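Local coordinates for protein MavE (Legionella pneumophila subsp. pneumophila, PDB 6PIR) that acts as a Legionella virulence effector indispensable for remodelling the bacterium's vacuole by the endoplasmic reticulum and for evading lysosomes in the host cell, at residues A[52-55]-A[61-64]; A[20-25]-A[114-119]. All coordinates share one frame; numbering follows the deposited sequence.

Contact 1 (A[52-55]-A[61-64])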
ATOM      1  N   THR A  52       7.763 -10.102  -3.217  1.00 31.32           N
ATOM      2  CA  THR A  52       8.118 -11.503  -3.054  1.00 33.29           C
ATOM      3  C   THR A  52       8.111 -12.246  -4.380  1.00 33.60           C
ATOM      4  O   THR A  52       7.139 -12.187  -5.142  1.00 32.90           O
ATOM      5  CB  THR A  52       7.148 -12.169  -2.092  1.00 34.29           C
ATOM      6  OG1 THR A  52       7.297 -11.532  -0.823  1.00 31.55           O
ATOM      7  CG2 THR A  52       7.448 -13.651  -1.968  1.00 34.17           C
ATOM      8  N   ASN A  53       9.194 -12.977  -4.625  1.00 35.46           N
ATOM      9  CA  ASN A  53       9.390 -13.738  -5.851  1.00 33.52           C
ATOM     10  C   ASN A  53       9.196 -12.835  -7.057  1.00 28.65           C
ATOM     11  O   ASN A  53       8.454 -13.145  -7.982  1.00 30.48           O
ATOM     12  CB  ASN A  53       8.481 -14.956  -5.903  1.00 35.03           C
ATOM     13  CG  ASN A  53       8.838 -15.983  -4.830  1.00 40.89           C
ATOM     14  OD1 ASN A  53      10.019 -16.136  -4.460  1.00 42.77           O
ATOM     15  ND2 ASN A  53       7.830 -16.687  -4.325  1.00 40.62           N
ATOM     16  N   ALA A  54       9.894 -11.704  -7.018  1.00 34.58           N
ATOM     17  CA  ALA A  54       9.717 -10.663  -8.022  1.00 34.96           C
ATOM     18  C   ALA A  54      10.080 -11.135  -9.431  1.00 34.27           C
ATOM     19  O   ALA A  54       9.558 -10.597 -10.411  1.00 33.02           O
ATOM     20  CB  ALA A  54      10.559  -9.455  -7.623  1.00 37.19           C
ATOM     21  N   ASP A  55      10.980 -12.116  -9.560  1.00 36.04           N
ATOM     22  CA  ASP A  55      11.356 -12.648 -10.872  1.00 35.00           C
ATOM     23  C   ASP A  55      10.250 -13.452 -11.524  1.00 32.35           C
ATOM     24  O   ASP A  55      10.327 -13.704 -12.740  1.00 29.53           O
ATOM     25  CB  ASP A  55      12.623 -13.488 -10.774  1.00 42.67           C
ATOM     26  CG  ASP A  55      13.809 -12.674 -10.334  1.00 49.99           C
ATOM     27  OD1 ASP A  55      13.790 -11.441 -10.555  1.00 52.88           O
ATOM     28  OD2 ASP A  55      14.760 -13.258  -9.793  1.00 53.85           O
ATOM     29  N   ASP A  61       2.586  -6.236 -14.019  1.00 21.88           N
ATOM     30  CA  ASP A  61       2.047  -6.470 -12.680  1.00 21.14           C
ATOM     31  C   ASP A  61       2.827  -5.693 -11.626  1.00 23.37           C
ATOM     32  O   ASP A  61       2.247  -5.171 -10.661  1.00 22.89           O
ATOM     33  CB  ASP A  61       2.093  -7.965 -12.340  1.00 23.49           C
ATOM     34  CG  ASP A  61       0.947  -8.766 -12.966  1.00 29.54           C
ATOM     35  OD1 ASP A  61      -0.006  -8.180 -13.510  1.00 30.23           O
ATOM     36  OD2 ASP A  61       1.026 -10.010 -12.942  1.00 29.93           O
ATOM     37  N   LYS A  62       4.144  -5.682 -11.743  1.00 23.14           N
ATOM     38  CA  LYS A  62       4.948  -4.881 -10.828  1.00 28.13           C
ATOM     39  C   LYS A  62       4.573  -3.403 -10.923  1.00 29.73           C
ATOM     40  O   LYS A  62       4.480  -2.698  -9.904  1.00 25.83           O
ATOM     41  CB  LYS A  62       6.416  -5.049 -11.169  1.00 32.58           C
ATOM     42  CG  LYS A  62       6.976  -6.401 -10.867  1.00 33.61           C
ATOM     43  CD  LYS A  62       8.454  -6.375 -11.122  1.00 37.74           C
ATOM     44  CE  LYS A  62       8.974  -7.766 -11.383  1.00 40.29           C
ATOM     45  NZ  LYS A  62      10.445  -7.771 -11.567  1.00 43.15           N
ATOM     46  N   LEU A  63       4.398  -2.899 -12.150  1.00 26.02           N
ATOM     47  CA  LEU A  63       4.068  -1.488 -12.317  1.00 23.73           C
ATOM     48  C   LEU A  63       2.709  -1.189 -11.713  1.00 23.84           C
ATOM     49  O   LEU A  63       2.531  -0.182 -11.026  1.00 30.80           O
ATOM     50  CB  LEU A  63       4.078  -1.092 -13.810  1.00 22.31           C
ATOM     51  N   LYS A  64       1.742  -2.050 -11.951  1.00 20.65           N
ATOM     52  CA  LYS A  64       0.425  -1.843 -11.366  1.00 28.04           C
ATOM     53  C   LYS A  64       0.511  -1.815  -9.840  1.00 27.54           C
ATOM     54  O   LYS A  64      -0.062  -0.932  -9.185  1.00 26.89           O
ATOM     55  CB  LYS A  64      -0.542  -2.925 -11.855  1.00 28.80           C
ATOM     56  CG  LYS A  64      -1.048  -2.722 -13.303  1.00 33.92           C
ATOM     57  CD  LYS A  64      -2.237  -3.676 -13.591  1.00 37.00           C
ATOM     58  CE  LYS A  64      -2.720  -3.631 -15.038  1.00 42.79           C
ATOM     59  NZ  LYS A  64      -1.843  -4.362 -16.012  1.00 45.47           N
TER

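Contact 2 (A[20-25]-A[114-119])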
ATOM      1  N   THR A  20      -8.896  -0.558  -3.354  1.00 24.03           N
ATOM      2  CA  THR A  20      -9.733   0.265  -4.225  1.00 24.19           C
ATOM      3  C   THR A  20      -9.075   0.456  -5.598  1.00 22.22           C
ATOM      4  O   THR A  20      -9.696   0.222  -6.648  1.00 23.60           O
ATOM      5  CB  THR A  20     -10.002   1.603  -3.520  1.00 24.48           C
ATOM      6  OG1 THR A  20     -10.710   1.388  -2.279  1.00 27.73           O
ATOM      7  CG2 THR A  20     -10.830   2.570  -4.382  1.00 23.28           C
ATOM      8  N   ILE A  21      -7.791   0.820  -5.604  1.00 21.88           N
ATOM      9  CA  ILE A  21      -7.068   1.038  -6.852  1.00 24.77           C
ATOM     10  C   ILE A  21      -7.011  -0.262  -7.644  1.00 24.77           C
ATOM     11  O   ILE A  21      -7.257  -0.282  -8.855  1.00 22.01           O
ATOM     12  CB  ILE A  21      -5.667   1.604  -6.555  1.00 21.27           C
ATOM     13  CG1 ILE A  21      -5.798   2.986  -5.906  1.00 21.66           C
ATOM     14  CG2 ILE A  21      -4.822   1.721  -7.857  1.00 23.48           C
ATOM     15  CD1 ILE A  21      -4.485   3.500  -5.295  1.00 24.69           C
ATOM     16  N   LEU A  22      -6.777  -1.381  -6.960  1.00 24.79           N
ATOM     17  CA  LEU A  22      -6.743  -2.662  -7.655  1.00 27.84           C
ATOM     18  C   LEU A  22      -8.134  -3.175  -8.032  1.00 29.28           C
ATOM     19  O   LEU A  22      -8.246  -4.219  -8.675  1.00 32.60           O
ATOM     20  CB  LEU A  22      -6.014  -3.696  -6.786  1.00 24.13           C
ATOM     21  CG  LEU A  22      -4.550  -3.296  -6.558  1.00 24.44           C
ATOM     22  CD1 LEU A  22      -3.825  -4.287  -5.645  1.00 24.88           C
ATOM     23  CD2 LEU A  22      -3.821  -3.096  -7.914  1.00 23.23           C
ATOM     24  N   SER A  23      -9.194  -2.494  -7.634  1.00 25.86           N
ATOM     25  CA  SER A  23     -10.538  -2.953  -7.942  1.00 25.85           C
ATOM     26  C   SER A  23     -11.189  -2.225  -9.109  1.00 30.12           C
ATOM     27  O   SER A  23     -12.340  -2.535  -9.440  1.00 33.28           O
ATOM     28  CB  SER A  23     -11.422  -2.835  -6.713  1.00 24.87           C
ATOM     29  OG  SER A  23     -10.993  -3.735  -5.705  1.00 23.99           O
ATOM     30  N   VAL A  24     -10.523  -1.239  -9.708  1.00 27.12           N
ATOM     31  CA  VAL A  24     -11.108  -0.450 -10.796  1.00 28.18           C
ATOM     32  C   VAL A  24     -10.237  -0.575 -12.040  1.00 29.55           C
ATOM     33  O   VAL A  24      -9.097  -1.051 -11.993  1.00 28.84           O
ATOM     34  CB  VAL A  24     -11.295   1.018 -10.400  1.00 29.59           C
ATOM     35  CG1 VAL A  24     -12.229   1.123  -9.158  1.00 27.24           C
ATOM     36  CG2 VAL A  24      -9.938   1.634 -10.092  1.00 28.51           C
ATOM     37  N   ASP A  25     -10.779  -0.104 -13.163  1.00 32.24           N
ATOM     38  CA  ASP A  25     -10.157  -0.378 -14.444  1.00 34.02           C
ATOM     39  C   ASP A  25      -8.941   0.512 -14.676  1.00 30.76           C
ATOM     40  O   ASP A  25      -8.643   1.445 -13.914  1.00 27.45           O
ATOM     41  CB  ASP A  25     -11.179  -0.228 -15.584  1.00 32.36           C
ATOM     42  CG  ASP A  25     -11.766   1.185 -15.700  1.00 38.75           C
ATOM     43  OD1 ASP A  25     -11.117   2.198 -15.347  1.00 36.05           O
ATOM     44  OD2 ASP A  25     -12.921   1.287 -16.179  1.00 40.99           O
ATOM     45  N   ASN A 114      -3.715 -14.111 -12.012  1.00 25.76           N
ATOM     46  CA  ASN A 114      -4.143 -12.750 -11.731  1.00 24.46           C
ATOM     47  C   ASN A 114      -3.557 -12.323 -10.399  1.00 21.93           C
ATOM     48  O   ASN A 114      -4.245 -12.346  -9.374  1.00 20.77           O
ATOM     49  CB  ASN A 114      -5.663 -12.647 -11.739  1.00 28.57           C
ATOM     50  CG  ASN A 114      -6.149 -11.214 -11.712  1.00 27.16           C
ATOM     51  OD1 ASN A 114      -5.433 -10.297 -11.291  1.00 26.68           O
ATOM     52  ND2 ASN A 114      -7.393 -11.022 -12.117  1.00 31.35           N
ATOM     53  N   ARG A 115      -2.282 -11.942 -10.414  1.00 22.61           N
ATOM     54  CA  ARG A 115      -1.569 -11.664  -9.171  1.00 22.71           C
ATOM     55  C   ARG A 115      -2.166 -10.493  -8.411  1.00 22.45           C
ATOM     56  O   ARG A 115      -2.129 -10.470  -7.175  1.00 22.72           O
ATOM     57  CB  ARG A 115      -0.107 -11.383  -9.468  1.00 22.73           C
ATOM     58  CG  ARG A 115       0.647 -12.547 -10.051  1.00 24.01           C
ATOM     59  CD  ARG A 115       2.137 -12.348  -9.834  1.00 27.82           C
ATOM     60  NE  ARG A 115       2.954 -13.326 -10.546  1.00 30.63           N
ATOM     61  CZ  ARG A 115       3.194 -14.563 -10.125  1.00 29.33           C
ATOM     62  NH1 ARG A 115       2.647 -14.994  -8.999  1.00 25.00           N
ATOM     63  NH2 ARG A 115       3.974 -15.379 -10.837  1.00 28.45           N
ATOM     64  N   LEU A 116      -2.676  -9.488  -9.126  1.00 24.25           N
ATOM     65  CA  LEU A 116      -3.213  -8.327  -8.435  1.00 22.97           C
ATOM     66  C   LEU A 116      -4.534  -8.648  -7.765  1.00 22.20           C
ATOM     67  O   LEU A 116      -4.842  -8.069  -6.713  1.00 23.13           O
ATOM     68  CB  LEU A 116      -3.346  -7.167  -9.418  1.00 24.18           C
ATOM     69  CG  LEU A 116      -2.033  -6.378  -9.672  1.00 30.30           C
ATOM     70  CD1 LEU A 116      -1.344  -5.843  -8.401  1.00 30.85           C
ATOM     71  CD2 LEU A 116      -1.017  -7.162 -10.462  1.00 31.85           C
ATOM     72  N   LYS A 117      -5.302  -9.594  -8.322  1.00 23.00           N
ATOM     73  CA  LYS A 117      -6.479 -10.066  -7.601  1.00 21.76           C
ATOM     74  C   LYS A 117      -6.047 -10.710  -6.286  1.00 20.81           C
ATOM     75  O   LYS A 117      -6.676 -10.502  -5.228  1.00 23.30           O
ATOM     76  CB  LYS A 117      -7.279 -11.030  -8.494  1.00 24.35           C
ATOM     77  CG  LYS A 117      -8.587 -11.561  -7.864  1.00 27.84           C
ATOM     78  CD  LYS A 117      -9.355 -12.544  -8.789  1.00 33.78           C
ATOM     79  CE  LYS A 117      -9.855 -11.916 -10.098  1.00 37.03           C
ATOM     80  NZ  LYS A 117     -10.765 -12.879 -10.856  1.00 38.75           N
ATOM     81  N   SER A 118      -4.943 -11.462  -6.318  1.00 22.66           N
ATOM     82  CA  SER A 118      -4.445 -12.068  -5.071  1.00 23.97           C
ATOM     83  C   SER A 118      -3.986 -11.015  -4.090  1.00 25.38           C
ATOM     84  O   SER A 118      -4.209 -11.153  -2.883  1.00 29.57           O
ATOM     85  CB  SER A 118      -3.308 -13.043  -5.347  1.00 27.56           C
ATOM     86  OG  SER A 118      -3.748 -14.185  -6.051  1.00 26.75           O
ATOM     87  N   VAL A 119      -3.299  -9.975  -4.581  1.00 22.35           N
ATOM     88  CA  VAL A 119      -2.874  -8.891  -3.707  1.00 24.02           C
ATOM     89  C   VAL A 119      -4.086  -8.261  -3.056  1.00 22.90           C
ATOM     90  O   VAL A 119      -4.104  -8.018  -1.852  1.00 24.22           O
ATOM     91  CB  VAL A 119      -2.051  -7.843  -4.475  1.00 22.55           C
ATOM     92  CG1 VAL A 119      -1.795  -6.641  -3.557  1.00 23.48           C
ATOM     93  CG2 VAL A 119      -0.746  -8.464  -4.959  1.00 24.40           C
TER

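Contact 1 (A[52-55]-A[61-64])
Lys62 sets its CG beside the backbone N and anti to the carbonyl carbon (chi1 -69°), and from there the chain runs on extended, with CG-CD at -157° the least regular of its torsions, until the ammonium end lies against Ala54. The CA atoms of the two residues are 8.0 Å apart, so it is the length of the lysine that spans the gap from helix 59-77 to the loop ahead of it. What it meets there is the peptide oxygen of Ala54, at the start of a 3-10 turn. Lys62 CE lies 3.0 Å from Ala54 O, a close approach for a methylene, and Lys62 NZ is 3.2 Å from the same Ala54 O. The alanine methyl lies farther off, Ala54 CB being 4.3 Å from Lys62 NZ. Asn48, Ile51 and Trp57 of the loop also touch the lysine side chain. This is the loop that carries the NPxY motif, Asn42 to Tyr45, farther upstream. The contact lies at the surface and is small, burying 85 Å² in all. Asp55 OD1 stays 5.1 Å from Lys62 NZ, so no salt bridge forms; its negative charge, together with the carbonyl dipole of Ala54, would nevertheless probably favour a charged ammonium group here.

Contact 2 (A[20-25]-A[114-119])
Leu22 reaches across to two residues of helix 115-134, Leu116 and Val119, and divides its two methyls between them. CD2 of Leu22 lies 3.7 Å from CD1 of Leu116, while CD1 of Leu22 lies 3.7 Å from CG1 of Val119. Since Leu22 CD1 is also 4.0 Å from Leu116 CD1, that methyl bridges both partners. The side chains of Leu22 and Leu116 cross at about a right angle, and both methyls of Leu22 lie near the one methyl CD1 of Leu116. On Val119, CG1 stands anti to the backbone N (chi1 172°), the setting that offers this methyl to Leu22. These apolar contacts, one turn apart along the helix, make up the tight part, and both Leu116 and Val119 are buried in the fold.

The other side is looser. Ser23 and Lys117 are exposed, and Lys117 starts out from the helix pointing away from residues 20-25. Here the helix ends are found: a type I turn from Ile21 to Val24 carries the backbone out of helix 5-21, and Asn114 is the N-cap of helix 115-134. Its OD1 accepts from Lys117 N at 3.1 Å (N-H...O angle 153°), with the donor well above the carbonyl plane rather than on a lone pair.

A polar tie beside the apolar patch comes from Arg120, whose NH1 donates to Leu22 O. Among the neighbouring helices, Ile21 packs on helices 26-36 and 59-77, and Val119 rests on Trp57 and Thr110 in loops, so the contact joins the end of the first helix to the start of the last.

Overall arrangement
From the N terminus, helix 5-21 ends in the turn that supplies the first half of contact 2. The chain then passes through helix 26-36 and the loop bearing the NPxY motif to residues 52-55, and contact 1 closes a short loop where helix 59-77 begins. Helix 85-106 follows before residues 114-119 close the much larger loop of contact 2, inside which contact 1 is nested. Their centres are about 13 Å apart, yet they meet: Asp61 OD1 packs 3.4 Å from Leu116 CD2. Surface contact 1 thus ties a loop to the helix that follows it, whereas buried contact 2 joins the first and last helices of this part, upstream of the transmembrane helix.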